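Local structure of haloacid dehalogenase-like hydrolase (Bacteroides thetaiotaomicron, 2RBK) at residues A[89-94]-A[141-146]. The protein probably acts as a magnesium-dependent phosphatase of the haloacid dehalogenase-like superfamily. Numbering follows the deposited sequence.
Sequences EVKAMA and EASNKE
In the cap of this HAD-type fold, away from the magnesium site, helix 87-100 meets segment 141-146 through Lys91, Ser143 and Asn144. The contact joins two helices that pack side by side against the small antiparallel sheet 104-107, 112-115 and 149-152. Lys91 reaches across to Ser143 and Asn144; its chain runs extended to CE and then bends at chi4 (-46°), which brings NZ over Ser143 O. NZ donates to Ser143 O at 3.2 Å, approaching from above the carbonyl plane, 54° out of it. Asn144 OD1 lies 2.6 Å from the same NZ, close but poorly angled for a hydrogen bond. A water accepts from Lys91 NZ and donates to Ser143 OG, which chi1 of 88° turns back along its own helix, where it bonds Glu140 O. Beneath the polar layer, Val90 CG1 packs 3.9 Å from both Ala142 O and Ser143 O, and Ala94 CB meets Ser143 CB at 4.0 Å. Ala94 and Ala142 both rest on Phe106 of the sheet. Ser143 O also accepts from Gln87 NE2, so two side chains of one helix grip a single carbonyl, which the ammonium and the amide together probably polarise.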
ATOM      1  N   GLU A  89      -2.320  21.402   4.124  1.00 10.48           N
ATOM      2  CA  GLU A  89      -1.185  20.453   4.114  1.00 10.59           C
ATOM      3  C   GLU A  89      -0.863  20.045   2.687  1.00 10.25           C
ATOM      4  O   GLU A  89       0.319  19.843   2.358  1.00 11.27           O
ATOM      5  CB  GLU A  89      -1.510  19.298   5.051  1.00 11.12           C
ATOM      6  CG  GLU A  89      -1.681  19.785   6.476  1.00 13.47           C
ATOM      7  CD  GLU A  89      -1.789  18.757   7.577  1.00 13.95           C
ATOM      8  OE1 GLU A  89      -1.024  17.842   7.675  1.00 15.38           O
ATOM      9  OE2 GLU A  89      -2.715  18.958   8.410  1.00 15.95           O
ATOM     10  N   VAL A  90      -1.859  19.931   1.812  1.00 10.10           N
ATOM     11  CA  VAL A  90      -1.586  19.741   0.388  1.00 10.50           C
ATOM     12  C   VAL A  90      -0.742  20.890  -0.165  1.00 10.91           C
ATOM     13  O   VAL A  90       0.278  20.698  -0.818  1.00 11.63           O
ATOM     14  CB  VAL A  90      -2.898  19.616  -0.426  1.00 10.55           C
ATOM     15  CG1 VAL A  90      -2.619  19.535  -1.921  1.00 12.68           C
ATOM     16  CG2 VAL A  90      -3.715  18.422   0.035  1.00 10.98           C
ATOM     17  N   LYS A  91      -1.181  22.105   0.143  1.00 11.47           N
ATOM     18  CA  LYS A  91      -0.476  23.303  -0.355  1.00 12.51           C
ATOM     19  C   LYS A  91       0.924  23.373   0.210  1.00 12.95           C
ATOM     20  O   LYS A  91       1.863  23.724  -0.526  1.00 13.52           O
ATOM     21  CB  LYS A  91      -1.255  24.573  -0.011  1.00 14.54           C
ATOM     22  CG  LYS A  91      -2.597  24.724  -0.724  1.00 16.78           C
ATOM     23  CD  LYS A  91      -3.314  26.012  -0.426  1.00 24.80           C
ATOM     24  CE  LYS A  91      -4.656  26.200  -1.068  1.00 28.37           C
ATOM     25  NZ  LYS A  91      -4.880  25.890  -2.505  1.00 40.98           N
ATOM     26  N   ALA A  92       1.108  23.011   1.479  1.00 12.83           N
ATOM     27  CA  ALA A  92       2.446  23.083   2.077  1.00 13.53           C
ATOM     28  C   ALA A  92       3.378  22.062   1.492  1.00 12.59           C
ATOM     29  O   ALA A  92       4.561  22.344   1.232  1.00 13.30           O
ATOM     30  CB  ALA A  92       2.367  22.947   3.583  1.00 16.01           C
ATOM     31  N   MET A  93       2.888  20.850   1.223  1.00 12.22           N
ATOM     32  CA  MET A  93       3.713  19.851   0.554  1.00 12.92           C
ATOM     33  C   MET A  93       4.093  20.268  -0.861  1.00 13.20           C
ATOM     34  O   MET A  93       5.261  20.131  -1.253  1.00 13.16           O
ATOM     35  CB  MET A  93       2.955  18.511   0.552  1.00 13.65           C
ATOM     36  CG  MET A  93       3.830  17.414  -0.057  1.00 16.93           C
ATOM     37  SD  MET A  93       5.406  17.028   0.698  1.00 17.38           S
ATOM     38  CE  MET A  93       4.883  16.378   2.276  1.00 19.01           C
ATOM     39  N   ALA A  94       3.141  20.804  -1.598  1.00 12.72           N
ATOM     40  CA  ALA A  94       3.428  21.272  -2.956  1.00 13.45           C
ATOM     41  C   ALA A  94       4.477  22.395  -2.917  1.00 13.65           C
ATOM     42  O   ALA A  94       5.404  22.372  -3.740  1.00 14.82           O
ATOM     43  CB  ALA A  94       2.159  21.757  -3.625  1.00 12.97           C
ATOM     44  N   GLU A 141      -1.589  23.880 -10.026  1.00 12.93           N
ATOM     45  CA  GLU A 141      -2.860  23.181 -10.220  1.00 13.62           C
ATOM     46  C   GLU A 141      -3.037  22.084  -9.185  1.00 14.57           C
ATOM     47  O   GLU A 141      -4.127  21.890  -8.629  1.00 15.51           O
ATOM     48  CB  GLU A 141      -2.897  22.529 -11.593  1.00 15.60           C
ATOM     49  CG  GLU A 141      -3.238  23.410 -12.695  1.00 18.86           C
ATOM     50  CD  GLU A 141      -3.564  22.765 -14.034  1.00 20.50           C
ATOM     51  OE1 GLU A 141      -3.790  21.524 -14.126  1.00 30.30           O
ATOM     52  OE2 GLU A 141      -3.566  23.496 -14.994  1.00 20.70           O
ATOM     53  N   ALA A 142      -2.006  21.302  -8.933  1.00 15.18           N
ATOM     54  CA  ALA A 142      -2.081  20.255  -7.891  1.00 17.45           C
ATOM     55  C   ALA A 142      -2.447  20.776  -6.542  1.00 15.75           C
ATOM     56  O   ALA A 142      -3.211  20.152  -5.729  1.00 17.18           O
ATOM     57  CB  ALA A 142      -0.731  19.562  -7.829  1.00 18.74           C
ATOM     58  N   SER A 143      -1.937  21.944  -6.192  1.00 16.98           N
ATOM     59  CA  SER A 143      -2.133  22.447  -4.841  1.00 19.44           C
ATOM     60  C   SER A 143      -3.600  22.773  -4.585  1.00 16.73           C
ATOM     61  O   SER A 143      -3.942  22.937  -3.401  1.00 20.07           O
ATOM     62  CB  SER A 143      -1.168  23.646  -4.779  1.00 20.98           C
ATOM     63  OG  SER A 143      -1.813  24.819  -5.248  1.00 23.46           O
ATOM     64  N   ASN A 144      -4.413  22.836  -5.612  1.00 16.02           N
ATOM     65  CA  ASN A 144      -5.816  23.169  -5.476  1.00 15.81           C
ATOM     66  C   ASN A 144      -6.771  21.992  -5.577  1.00 15.19           C
ATOM     67  O   ASN A 144      -8.001  22.204  -5.483  1.00 19.84           O
ATOM     68  CB  ASN A 144      -6.228  24.233  -6.540  1.00 21.26           C
ATOM     69  CG  ASN A 144      -5.473  25.530  -6.202  1.00 23.82           C
ATOM     70  OD1 ASN A 144      -5.442  25.875  -4.994  1.00 34.06           O
ATOM     71  ND2 ASN A 144      -4.971  26.169  -7.240  1.00 28.90           N
ATOM     72  N   LYS A 145      -6.315  20.799  -5.786  1.00 14.74           N
ATOM     73  CA  LYS A 145      -7.080  19.581  -5.955  0.72 15.42           C
ATOM     74  C   LYS A 145      -7.529  19.036  -4.605  1.00 13.50           C
ATOM     75  O   LYS A 145      -6.892  19.244  -3.602  1.00 14.73           O
ATOM     76  CB  LYS A 145      -6.198  18.509  -6.639  0.72 14.69           C
ATOM     77  CG  LYS A 145      -5.807  18.884  -8.115  0.72 19.81           C
ATOM     78  CD  LYS A 145      -4.925  17.797  -8.708  0.72 21.38           C
ATOM     79  CE  LYS A 145      -4.648  18.027 -10.190  0.72 23.30           C
ATOM     80  NZ  LYS A 145      -5.782  17.506 -11.000  0.72 27.05           N
ATOM     81  N   GLU A 146      -8.589  18.267  -4.649  1.00 13.67           N
ATOM     82  CA  GLU A 146      -8.999  17.462  -3.516  0.61 13.30           C
ATOM     83  C   GLU A 146      -8.151  16.163  -3.543  1.00 12.10           C
ATOM     84  O   GLU A 146      -8.413  15.268  -4.358  1.00 13.81           O
ATOM     85  CB  GLU A 146     -10.502  17.293  -3.603  0.61 15.90           C
ATOM     86  CG  GLU A 146     -11.259  18.609  -3.728  0.61 19.27           C
ATOM     87  CD  GLU A 146     -11.094  19.726  -2.719  0.61 20.85           C
ATOM     88  OE1 GLU A 146     -11.109  19.377  -1.510  0.61 25.05           O
ATOM     89  OE2 GLU A 146     -10.988  20.964  -3.018  0.61 21.47           O
TER
HETATM   90  O   HOH W   1      -2.419  27.457  -3.630  1.00 52.32           O